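Local coordinates for sensor protein (Vibrio parahaemolyticus, PDB 3I9Y) that forms the sensor domain of the TMAO-responsive histidine kinase TorS, which probably uses ATP to phosphorylate a histidine in a two-component phosphorelay, at residues Pro213-Ser216 / Lys217-Gln221; Asn242-Gln245 / Ser246-Met250. All coordinates share one frame; numbering follows the deposited sequence.

Contact 1 (Pro213-Ser216 / Lys217-Gln221); sequences PTRS and KQMSQ
Lys217 opens the second turn of helix 213-228, and its amide reaches back to Pro213, N to O 3.2 Å, in a bond bent to 146° at the hydrogen. CG of Lys217 stands between the backbone N and the carbonyl carbon (chi1 71°), and a further bend at chi2 turns the aliphatic chain back along the preceding turn. CG passes 3.7 Å from Thr214 O, and CE is at a similar remove, so the chain runs past this carbonyl while the ammonium lies beyond it. Gln218 sits one turn after Thr214, and the two side chains run side by side, pointing the same way. Met219 repeats the four-residue step with Arg215: its N lies 2.9 Å from Arg215 O, with the donor almost in line with the carbonyl. With CG placed beside the backbone N (chi1 -73°), Met219 brings that methylene to 3.4 Å from Arg215 O. Farther out, SD approaches Arg215 NH1 at 4.2 Å, obliquely to the guanidinium. Ser220 donates its N to Ser216 O at 3.0 Å, while Ser216 OG has weak hydrogen bonds to Val207 O and Val210 O. Backbone bonds from i+4 to i mark the N-terminal turns of an alpha helix in one of the two stacked four-helix bundles, with Asp212 OD2 accepting from Arg215 N and, weakly, Thr214 N. Met219 is the buried residue here, meeting Leu111 and Leu114 of helix 63-114 and Leu166 of helix 158-180; Arg215 lies on Leu163 of helix 158-180, whereas Thr214 and Lys217 belong to the exposed flank.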
loop_
_atom_site.group_PDB
_atom_site.type_symbol
_atom_site.label_atom_id
_atom_site.label_comp_id
_atom_site.label_asym_id
_atom_site.label_seq_id
_atom_site.Cartn_x
_atom_site.Cartn_y
_atom_site.Cartn_z
ATOM N N PRO A 213 -26.274 0.563 35.875
ATOM C CA PRO A 213 -26.280 1.917 35.241
ATOM C C PRO A 213 -24.963 2.468 34.790
ATOM O O PRO A 213 -24.886 3.014 33.703
ATOM C CB PRO A 213 -26.990 2.805 36.268
ATOM C CG PRO A 213 -26.775 2.002 37.581
ATOM C CD PRO A 213 -27.023 0.575 37.131
ATOM N N THR A 214 -23.962 2.295 35.647
ATOM C CA THR A 214 -22.580 2.672 35.386
ATOM C C THR A 214 -21.925 1.771 34.285
ATOM O O THR A 214 -21.245 2.308 33.367
ATOM C CB THR A 214 -21.685 2.481 36.684
ATOM O OG1 THR A 214 -21.840 3.608 37.523
ATOM C CG2 THR A 214 -20.157 2.237 36.335
ATOM N N ARG A 215 -22.086 0.428 34.412
ATOM C CA ARG A 215 -21.502 -0.450 33.413
ATOM C C ARG A 215 -22.080 -0.080 32.100
ATOM O O ARG A 215 -21.362 0.079 31.166
ATOM C CB ARG A 215 -21.810 -1.924 33.539
ATOM C CG ARG A 215 -21.550 -2.422 34.828
ATOM C CD ARG A 215 -20.173 -3.143 34.933
ATOM N NE ARG A 215 -20.396 -4.582 35.005
ATOM C CZ ARG A 215 -21.139 -5.151 34.101
ATOM N NH1 ARG A 215 -21.658 -4.383 33.132
ATOM N NH2 ARG A 215 -21.357 -6.453 34.178
ATOM N N SER A 216 -23.386 0.083 32.075
ATOM C CA SER A 216 -24.096 0.389 30.875
ATOM C C SER A 216 -23.479 1.624 30.246
ATOM O O SER A 216 -23.199 1.645 29.059
ATOM C CB SER A 216 -25.538 0.675 31.140
ATOM O OG SER A 216 -26.259 0.330 29.980
ATOM N N LYS A 217 -23.248 2.682 31.028
ATOM C CA LYS A 217 -22.764 3.750 30.243
ATOM C C LYS A 217 -21.281 3.662 29.951
ATOM O O LYS A 217 -20.939 4.232 28.955
ATOM C CB LYS A 217 -23.160 5.134 30.764
ATOM C CG LYS A 217 -22.509 5.496 31.949
ATOM C CD LYS A 217 -21.129 6.193 31.820
ATOM C CE LYS A 217 -20.453 6.146 33.278
ATOM N NZ LYS A 217 -18.958 6.443 33.389
ATOM N N GLN A 218 -20.424 3.023 30.787
ATOM C CA GLN A 218 -19.074 2.992 30.373
ATOM C C GLN A 218 -19.017 2.080 29.067
ATOM O O GLN A 218 -18.238 2.490 28.212
ATOM C CB GLN A 218 -18.066 2.509 31.388
ATOM C CG GLN A 218 -18.555 2.632 32.752
ATOM C CD GLN A 218 -17.542 2.811 33.825
ATOM O OE1 GLN A 218 -16.420 2.168 33.866
ATOM N NE2 GLN A 218 -17.885 3.730 34.754
ATOM N N MET A 219 -19.842 1.024 28.880
ATOM C CA MET A 219 -19.736 0.188 27.725
ATOM C C MET A 219 -20.216 0.997 26.539
ATOM O O MET A 219 -19.646 0.970 25.396
ATOM C CB MET A 219 -20.659 -1.029 27.827
ATOM C CG MET A 219 -20.066 -2.052 28.882
ATOM S SD MET A 219 -21.034 -3.496 29.106
ATOM C CE MET A 219 -20.653 -4.364 27.799
ATOM N N SER A 220 -21.200 1.855 26.812
ATOM C CA SER A 220 -21.820 2.470 25.695
ATOM C C SER A 220 -20.866 3.614 25.099
ATOM O O SER A 220 -20.773 3.869 23.857
ATOM C CB SER A 220 -23.245 2.858 26.241
ATOM O OG SER A 220 -23.657 3.795 25.337
ATOM N N GLN A 221 -20.113 4.278 25.942
ATOM C CA GLN A 221 -19.224 5.196 25.355
ATOM C C GLN A 221 -18.037 4.482 24.689
ATOM O O GLN A 221 -17.512 5.045 23.815
ATOM C CB GLN A 221 -18.576 6.253 26.330
ATOM C CG GLN A 221 -18.011 5.734 27.518
ATOM C CD GLN A 221 -18.655 6.587 28.743
ATOM O OE1 GLN A 221 -19.687 7.322 28.532
ATOM N NE2 GLN A 221 -18.077 6.467 29.971
#

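Contact 2 (Asn242-Gln245 / Ser246-Met250); sequences NNEQ and SQQLM
Asn242 and Ser246 begin a regular run of alpha-helical pairings within helix 232-267, Asn242 O receiving Ser246 N at 2.8 Å. CB of Ser246 also packs against that carbonyl oxygen, 3.3 Å away. Asn243 repeats the backbone step with Gln247, whose side chain leads off into solvent-facing territory after its CB has passed the Asn243 carbonyl. Glu244 accepts from Gln248 N in a nearly straight bond of 171°. Their side chains cross at a slant, with carboxylate and amide planes 25° apart, yet the contact is made by the Glu244 methylene: CG lies 3.7 Å from Gln248 NE2. Gln245 directs CG away from the backbone N (chi1 168°), and its chain then bends at chi2, laying the amide across Leu249: Gln245 CG lies 3.9 Å from Leu249 CD2, and Gln245 NE2 is 4.1 Å from each Leu249 methyl, CD1 and CD2. The same NE2 is hydrogen-bonded to Glu82 OE2 of helix 63-114, which would help hold the amide alongside the leucine. Asn242, Ser246 and Leu249 likewise touch helix 63-114, at Arg89 and Lys90, Thr86, and Glu82 respectively. Asn242, Gln245, Ser246 and Leu249, spaced three and four apart, thus face that helix, while Asn243, Gln247 and Gln248 lie on the exposed side, as in a helix packed lengthwise in a four-helix bundle, the architecture this sensor domain builds twice, one bundle stacked on the other.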
loop_
_atom_site.group_PDB
_atom_site.type_symbol
_atom_site.label_atom_id
_atom_site.label_comp_id
_atom_site.label_asym_id
_atom_site.label_seq_id
_atom_site.Cartn_x
_atom_site.Cartn_y
_atom_site.Cartn_z
ATOM N N ASN A 242 -4.225 1.280 -3.822
ATOM C CA ASN A 242 -2.861 1.795 -3.999
ATOM C C ASN A 242 -1.989 0.591 -4.292
ATOM O O ASN A 242 -1.044 0.673 -5.153
ATOM C CB ASN A 242 -2.351 2.525 -2.770
ATOM C CG ASN A 242 -0.969 3.189 -3.006
ATOM O OD1 ASN A 242 0.022 2.851 -2.378
ATOM N ND2 ASN A 242 -0.903 4.116 -3.897
ATOM N N ASN A 243 -2.216 -0.530 -3.635
ATOM C CA ASN A 243 -1.354 -1.726 -3.968
ATOM C C ASN A 243 -1.599 -2.164 -5.413
ATOM O O ASN A 243 -0.632 -2.565 -6.151
ATOM C CB ASN A 243 -1.646 -2.950 -3.145
ATOM C CG ASN A 243 -1.100 -2.740 -1.681
ATOM O OD1 ASN A 243 -0.257 -1.792 -1.456
ATOM N ND2 ASN A 243 -1.547 -3.588 -0.686
ATOM N N GLU A 244 -2.844 -2.053 -5.844
ATOM C CA GLU A 244 -3.105 -2.554 -7.156
ATOM C C GLU A 244 -2.397 -1.568 -8.275
ATOM O O GLU A 244 -1.808 -1.985 -9.297
ATOM C CB GLU A 244 -4.586 -2.511 -7.288
ATOM C CG GLU A 244 -4.998 -2.500 -8.578
ATOM C CD GLU A 244 -6.136 -3.473 -8.660
ATOM O OE1 GLU A 244 -7.307 -3.052 -9.051
ATOM O OE2 GLU A 244 -5.826 -4.684 -8.307
ATOM N N GLN A 245 -2.517 -0.301 -8.029
ATOM C CA GLN A 245 -1.950 0.696 -8.878
ATOM C C GLN A 245 -0.378 0.463 -8.819
ATOM O O GLN A 245 0.395 0.432 -9.838
ATOM C CB GLN A 245 -2.338 2.081 -8.313
ATOM C CG GLN A 245 -1.468 2.983 -9.061
ATOM C CD GLN A 245 -2.216 3.218 -10.526
ATOM O OE1 GLN A 245 -3.363 2.518 -10.843
ATOM N NE2 GLN A 245 -1.624 4.176 -11.356
ATOM N N SER A 246 0.143 0.129 -7.673
ATOM C CA SER A 246 1.568 -0.054 -7.682
ATOM C C SER A 246 2.025 -1.348 -8.459
ATOM O O SER A 246 3.087 -1.369 -9.180
ATOM C CB SER A 246 2.067 0.190 -6.241
ATOM O OG SER A 246 2.964 -0.789 -5.956
ATOM N N GLN A 247 1.183 -2.395 -8.412
ATOM C CA GLN A 247 1.572 -3.579 -9.158
ATOM C C GLN A 247 1.484 -3.323 -10.688
ATOM O O GLN A 247 2.361 -3.756 -11.436
ATOM C CB GLN A 247 0.637 -4.780 -8.816
ATOM C CG GLN A 247 1.179 -6.020 -9.547
ATOM C CD GLN A 247 2.913 -6.267 -9.491
ATOM O OE1 GLN A 247 3.558 -6.475 -8.326
ATOM N NE2 GLN A 247 3.625 -6.166 -10.770
ATOM N N GLN A 248 0.446 -2.636 -11.118
ATOM C CA GLN A 248 0.313 -2.304 -12.523
ATOM C C GLN A 248 1.480 -1.435 -12.992
ATOM O O GLN A 248 2.035 -1.658 -14.136
ATOM C CB GLN A 248 -0.898 -1.507 -12.748
ATOM C CG GLN A 248 -1.948 -2.523 -12.743
ATOM C CD GLN A 248 -3.394 -1.848 -12.598
ATOM O OE1 GLN A 248 -3.528 -0.587 -12.805
ATOM N NE2 GLN A 248 -4.443 -2.667 -12.243
ATOM N N LEU A 249 1.948 -0.532 -12.092
ATOM C CA LEU A 249 3.024 0.363 -12.429
ATOM C C LEU A 249 4.361 -0.446 -12.603
ATOM O O LEU A 249 5.099 -0.151 -13.558
ATOM C CB LEU A 249 3.165 1.445 -11.420
ATOM C CG LEU A 249 2.888 2.952 -11.543
ATOM C CD1 LEU A 249 2.153 3.590 -12.732
ATOM C CD2 LEU A 249 2.269 3.345 -10.272
ATOM N N MET A 250 4.606 -1.473 -11.737
ATOM C CA MET A 250 5.829 -2.219 -11.853
ATOM C C MET A 250 5.833 -3.070 -13.152
ATOM O O MET A 250 6.889 -3.237 -13.720
ATOM C CB MET A 250 6.132 -3.113 -10.648
ATOM C CG MET A 250 6.522 -2.100 -9.543
ATOM S SD MET A 250 6.582 -2.961 -8.023
ATOM C CE MET A 250 7.977 -3.957 -8.086
#

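Both contacts are surface turns of consecutive helices, 213-228 and 232-267, and both lean on the long helix 63-114, with centres about 45 Å apart. Contact 1 lies toward one end of the elongated domain, its centre about 38 Å from the centre of the chain, at the start of its helix; contact 2 is mid-helix, its centre about 9 Å from the chain centre. In contact 1 the inward-facing residue is a methionine set among leucines, and the helix start is tied to Asp212 and, weakly through Ser216, to carbonyls of helix 186-208 and the loop after it. Contact 2 meets helix 63-114 through a more polar face, with a glutamine-glutamate hydrogen bond beside a leucine.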